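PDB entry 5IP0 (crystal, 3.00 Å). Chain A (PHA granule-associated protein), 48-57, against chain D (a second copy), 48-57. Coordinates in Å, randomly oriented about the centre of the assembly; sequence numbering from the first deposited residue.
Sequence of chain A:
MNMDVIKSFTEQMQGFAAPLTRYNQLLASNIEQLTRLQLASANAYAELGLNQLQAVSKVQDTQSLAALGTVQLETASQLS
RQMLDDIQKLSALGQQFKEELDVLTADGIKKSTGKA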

ATOM      1  N   LEU A  48     -14.343  -3.938  11.230  1.00 71.05           N
ATOM      2  CA  LEU A  48     -14.782  -5.190  11.848  1.00 86.30           C
ATOM      3  C   LEU A  48     -14.351  -5.286  13.303  1.00 96.31           C
ATOM      4  O   LEU A  48     -15.175  -5.541  14.193  1.00104.63           O
ATOM      5  CB  LEU A  48     -14.255  -6.388  11.063  1.00 70.42           C
ATOM      6  CG  LEU A  48     -15.292  -6.766  10.044  1.00 86.46           C
ATOM      7  CD1 LEU A  48     -14.822  -7.895   9.176  1.00102.48           C
ATOM      8  CD2 LEU A  48     -16.474  -7.197  10.884  1.00 99.72           C
ATOM      9  N   GLY A  49     -13.051  -5.138  13.566  1.00 87.76           N
ATOM     10  CA  GLY A  49     -12.585  -5.333  14.929  1.00 90.67           C
ATOM     11  C   GLY A  49     -13.203  -4.330  15.877  1.00 93.42           C
ATOM     12  O   GLY A  49     -13.555  -4.662  17.018  1.00 92.07           O
ATOM     13  N   LEU A  50     -13.381  -3.099  15.393  1.00 73.91           N
ATOM     14  CA  LEU A  50     -13.921  -2.024  16.211  1.00 76.71           C
ATOM     15  C   LEU A  50     -15.385  -2.270  16.545  1.00 81.36           C
ATOM     16  O   LEU A  50     -15.790  -2.213  17.715  1.00 96.85           O
ATOM     17  CB  LEU A  50     -13.738  -0.703  15.470  1.00 92.86           C
ATOM     18  CG  LEU A  50     -12.304  -0.180  15.524  1.00101.16           C
ATOM     19  CD1 LEU A  50     -12.150   1.150  14.791  1.00111.66           C
ATOM     20  CD2 LEU A  50     -11.903  -0.041  16.982  1.00 95.69           C
ATOM     21  N   ASN A  51     -16.190  -2.573  15.528  1.00 82.73           N
ATOM     22  CA  ASN A  51     -17.617  -2.760  15.753  1.00 93.71           C
ATOM     23  C   ASN A  51     -17.897  -4.037  16.547  1.00 99.02           C
ATOM     24  O   ASN A  51     -18.900  -4.113  17.269  1.00105.11           O
ATOM     25  CB  ASN A  51     -18.323  -2.746  14.399  1.00 83.67           C
ATOM     26  CG  ASN A  51     -18.318  -1.354  13.763  1.00112.57           C
ATOM     27  OD1 ASN A  51     -17.814  -0.386  14.349  1.00132.03           O
ATOM     28  ND2 ASN A  51     -18.851  -1.254  12.552  1.00120.81           N
ATOM     29  N   GLN A  52     -17.014  -5.037  16.447  1.00 95.82           N
ATOM     30  CA  GLN A  52     -17.095  -6.213  17.318  1.00 81.56           C
ATOM     31  C   GLN A  52     -16.714  -5.892  18.755  1.00 88.82           C
ATOM     32  O   GLN A  52     -17.164  -6.573  19.687  1.00 77.90           O
ATOM     33  CB  GLN A  52     -16.192  -7.323  16.791  1.00 74.89           C
ATOM     34  CG  GLN A  52     -16.480  -8.673  17.402  1.00 86.08           C
ATOM     35  CD  GLN A  52     -15.750  -9.790  16.702  1.00109.68           C
ATOM     36  OE1 GLN A  52     -16.153 -10.948  16.787  1.00130.77           O
ATOM     37  NE2 GLN A  52     -14.678  -9.452  15.987  1.00 94.92           N
ATOM     38  N   LEU A  53     -15.862  -4.886  18.942  1.00 89.90           N
ATOM     39  CA  LEU A  53     -15.440  -4.483  20.277  1.00 78.59           C
ATOM     40  C   LEU A  53     -16.553  -3.715  20.998  1.00 88.70           C
ATOM     41  O   LEU A  53     -16.926  -4.037  22.142  1.00 81.09           O
ATOM     42  CB  LEU A  53     -14.178  -3.660  20.112  1.00 78.43           C
ATOM     43  CG  LEU A  53     -13.361  -3.207  21.279  1.00 96.62           C
ATOM     44  CD1 LEU A  53     -13.057  -4.452  22.059  1.00 94.62           C
ATOM     45  CD2 LEU A  53     -12.120  -2.678  20.619  1.00 79.07           C
ATOM     46  N   GLN A  54     -17.115  -2.710  20.325  1.00 86.39           N
ATOM     47  CA  GLN A  54     -18.293  -2.024  20.842  1.00 80.72           C
ATOM     48  C   GLN A  54     -19.445  -2.997  21.037  1.00 85.53           C
ATOM     49  O   GLN A  54     -20.205  -2.897  22.008  1.00 97.51           O
ATOM     50  CB  GLN A  54     -18.731  -0.946  19.853  1.00 93.82           C
ATOM     51  CG  GLN A  54     -17.790   0.222  19.719  1.00107.88           C
ATOM     52  CD  GLN A  54     -18.346   1.296  18.801  1.00113.00           C
ATOM     53  OE1 GLN A  54     -18.587   2.433  19.220  1.00109.66           O
ATOM     54  NE2 GLN A  54     -18.544   0.938  17.527  1.00101.69           N
ATOM     55  N   ALA A  55     -19.588  -3.951  20.116  1.00103.11           N
ATOM     56  CA  ALA A  55     -20.684  -4.909  20.195  1.00 95.15           C
ATOM     57  C   ALA A  55     -20.552  -5.811  21.412  1.00 87.41           C
ATOM     58  O   ALA A  55     -21.481  -5.921  22.219  1.00 87.03           O
ATOM     59  CB  ALA A  55     -20.720  -5.747  18.918  1.00 85.84           C
ATOM     60  N   VAL A  56     -19.370  -6.398  21.606  1.00 82.86           N
ATOM     61  CA  VAL A  56     -19.150  -7.245  22.771  1.00 81.61           C
ATOM     62  C   VAL A  56     -19.271  -6.423  24.054  1.00107.94           C
ATOM     63  O   VAL A  56     -19.575  -6.969  25.125  1.00 95.85           O
ATOM     64  CB  VAL A  56     -17.791  -7.958  22.641  1.00 92.27           C
ATOM     65  CG1 VAL A  56     -16.662  -7.109  23.239  1.00119.74           C
ATOM     66  CG2 VAL A  56     -17.850  -9.334  23.271  1.00 99.11           C
ATOM     67  N   SER A  57     -19.024  -5.103  23.981  1.00117.72           N
ATOM     68  CA  SER A  57     -19.240  -4.265  25.158  1.00119.95           C
ATOM     69  C   SER A  57     -20.726  -4.075  25.444  1.00108.85           C
ATOM     70  O   SER A  57     -21.153  -4.107  26.605  1.00101.81           O
ATOM     71  CB  SER A  57     -18.603  -2.890  24.966  1.00132.18           C
ATOM     72  OG  SER A  57     -19.546  -1.865  25.285  1.00126.85           O
TER
ATOM     73  N   LEU D  48      -6.368  -8.933  15.116  1.00 85.61           N
ATOM     74  CA  LEU D  48      -7.069  -8.618  16.351  1.00105.23           C
ATOM     75  C   LEU D  48      -8.569  -8.866  16.189  1.00 96.51           C
ATOM     76  O   LEU D  48      -9.209  -9.471  17.066  1.00 98.68           O
ATOM     77  CB  LEU D  48      -6.746  -7.180  16.752  1.00116.11           C
ATOM     78  CG  LEU D  48      -5.343  -7.121  17.409  1.00107.51           C
ATOM     79  CD1 LEU D  48      -4.970  -5.701  17.808  1.00116.88           C
ATOM     80  CD2 LEU D  48      -5.125  -8.105  18.585  1.00 83.09           C
ATOM     81  N   GLY D  49      -9.126  -8.481  15.034  1.00 90.37           N
ATOM     82  CA  GLY D  49     -10.487  -8.842  14.696  1.00 72.63           C
ATOM     83  C   GLY D  49     -10.764 -10.337  14.750  1.00 82.10           C
ATOM     84  O   GLY D  49     -11.701 -10.787  15.421  1.00 73.52           O
ATOM     85  N   LEU D  50      -9.930 -11.122  14.060  1.00 79.57           N
ATOM     86  CA  LEU D  50     -10.176 -12.555  13.953  1.00 72.88           C
ATOM     87  C   LEU D  50     -10.039 -13.244  15.302  1.00 74.21           C
ATOM     88  O   LEU D  50     -10.832 -14.136  15.635  1.00 75.66           O
ATOM     89  CB  LEU D  50      -9.242 -13.169  12.913  1.00 72.41           C
ATOM     90  CG  LEU D  50      -9.924 -14.100  11.887  1.00 85.09           C
ATOM     91  CD1 LEU D  50      -8.939 -14.614  10.860  1.00 78.10           C
ATOM     92  CD2 LEU D  50     -10.628 -15.309  12.551  1.00 75.76           C
ATOM     93  N   ASN D  51      -9.059 -12.845  16.108  1.00 74.88           N
ATOM     94  CA  ASN D  51      -8.992 -13.431  17.441  1.00 85.90           C
ATOM     95  C   ASN D  51     -10.240 -13.116  18.242  1.00 80.11           C
ATOM     96  O   ASN D  51     -10.757 -13.987  18.945  1.00 85.61           O
ATOM     97  CB  ASN D  51      -7.751 -12.960  18.193  1.00 97.56           C
ATOM     98  CG  ASN D  51      -6.511 -13.630  17.695  1.00117.32           C
ATOM     99  OD1 ASN D  51      -6.577 -14.459  16.774  1.00119.42           O
ATOM    100  ND2 ASN D  51      -5.376 -13.330  18.321  1.00124.05           N
ATOM    101  N   GLN D  52     -10.747 -11.881  18.157  1.00 78.90           N
ATOM    102  CA  GLN D  52     -11.930 -11.591  18.964  1.00 79.68           C
ATOM    103  C   GLN D  52     -13.143 -12.368  18.462  1.00 91.63           C
ATOM    104  O   GLN D  52     -13.986 -12.788  19.266  1.00 77.52           O
ATOM    105  CB  GLN D  52     -12.208 -10.093  18.986  1.00 76.70           C
ATOM    106  CG  GLN D  52     -13.104  -9.677  20.125  1.00 77.84           C
ATOM    107  CD  GLN D  52     -13.189  -8.183  20.247  1.00110.84           C
ATOM    108  OE1 GLN D  52     -13.528  -7.655  21.309  1.00121.31           O
ATOM    109  NE2 GLN D  52     -12.877  -7.480  19.157  1.00116.10           N
ATOM    110  N   LEU D  53     -13.224 -12.599  17.145  1.00 96.81           N
ATOM    111  CA  LEU D  53     -14.251 -13.483  16.601  1.00 82.64           C
ATOM    112  C   LEU D  53     -14.140 -14.900  17.155  1.00 83.95           C
ATOM    113  O   LEU D  53     -15.123 -15.445  17.665  1.00103.35           O
ATOM    114  CB  LEU D  53     -14.182 -13.501  15.068  1.00 89.03           C
ATOM    115  CG  LEU D  53     -15.178 -14.416  14.332  1.00 81.87           C
ATOM    116  CD1 LEU D  53     -16.596 -14.134  14.736  1.00 76.20           C
ATOM    117  CD2 LEU D  53     -15.013 -14.355  12.807  1.00 72.76           C
ATOM    118  N   GLN D  54     -12.955 -15.514  17.080  1.00 81.87           N
ATOM    119  CA  GLN D  54     -12.822 -16.855  17.648  1.00 88.29           C
ATOM    120  C   GLN D  54     -13.130 -16.864  19.143  1.00 83.83           C
ATOM    121  O   GLN D  54     -13.671 -17.847  19.663  1.00 90.19           O
ATOM    122  CB  GLN D  54     -11.444 -17.445  17.343  1.00 97.92           C
ATOM    123  CG  GLN D  54     -11.279 -17.823  15.864  1.00102.43           C
ATOM    124  CD  GLN D  54      -9.990 -18.598  15.576  1.00127.73           C
ATOM    125  OE1 GLN D  54      -9.423 -19.259  16.457  1.00127.25           O
ATOM    126  NE2 GLN D  54      -9.525 -18.519  14.328  1.00131.53           N
ATOM    127  N   ALA D  55     -12.803 -15.787  19.851  1.00 83.36           N
ATOM    128  CA  ALA D  55     -13.111 -15.728  21.274  1.00 84.95           C
ATOM    129  C   ALA D  55     -14.613 -15.704  21.513  1.00 84.06           C
ATOM    130  O   ALA D  55     -15.117 -16.423  22.382  1.00 86.08           O
ATOM    131  CB  ALA D  55     -12.455 -14.494  21.898  1.00106.91           C
ATOM    132  N   VAL D  56     -15.341 -14.886  20.742  1.00 88.95           N
ATOM    133  CA  VAL D  56     -16.800 -14.794  20.849  1.00 90.44           C
ATOM    134  C   VAL D  56     -17.465 -16.113  20.422  1.00 84.24           C
ATOM    135  O   VAL D  56     -18.551 -16.458  20.898  1.00 80.66           O
ATOM    136  CB  VAL D  56     -17.272 -13.574  20.025  1.00 95.07           C
ATOM    137  CG1 VAL D  56     -18.688 -13.744  19.487  1.00 99.01           C
ATOM    138  CG2 VAL D  56     -17.110 -12.290  20.832  1.00 79.20           C
ATOM    139  N   SER D  57     -16.823 -16.866  19.526  1.00 86.60           N
ATOM    140  CA  SER D  57     -17.310 -18.189  19.149  1.00 85.56           C
ATOM    141  C   SER D  57     -17.065 -19.208  20.256  1.00 94.75           C
ATOM    142  O   SER D  57     -17.817 -20.181  20.382  1.00101.04           O
ATOM    143  CB  SER D  57     -16.640 -18.647  17.860  1.00 82.67           C
ATOM    144  OG  SER D  57     -15.337 -19.118  18.124  1.00 91.90           O
TER

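Two copies of the same helical segment of a PHA granule-associated protein pack with their N-to-C directions 37° apart, the axes approaching to 8.7 Å. The backbones come closest at the glycines, where Gly A49 CA lies 4.1 Å from Gly D49 CA; by Val A56 and Val D56 the CA atoms are 8.1 Å apart, so the pair opens toward its C-terminal end. The two glutamines bury the most surface, each as a knob in a hole of the other helix. Gln A52 sits among Gly D49, Gln D52, Leu D53 and Val D56, and Gln D52 fills the equivalent hole on chain A; both side chains are extended, with chi1 and chi2 t. Among the polar contacts, Gln A52 NE2 donates a weak hydrogen bond to Gly D49 O (3.3 Å, N-H...O angle 133°), using a carbonyl that also accepts the helical bond from Leu D53 N. The reciprocal pair, Gln D52 NE2 and Gly A49 O, is longer at 3.6 Å. The amide oxygens rest against the neighbouring helix, Gln A52 OE1 3.2 Å from Leu D53 CA and Gln D52 OE1 3.3 Å from Leu A53 CD1. The apolar contact lies beyond the glutamines, where Val A56 CG2 meets Val D56 CG2 at 3.9 Å, their branched side chains spanning the wider gap by van der Waals contact. In all, 337 Å² is buried.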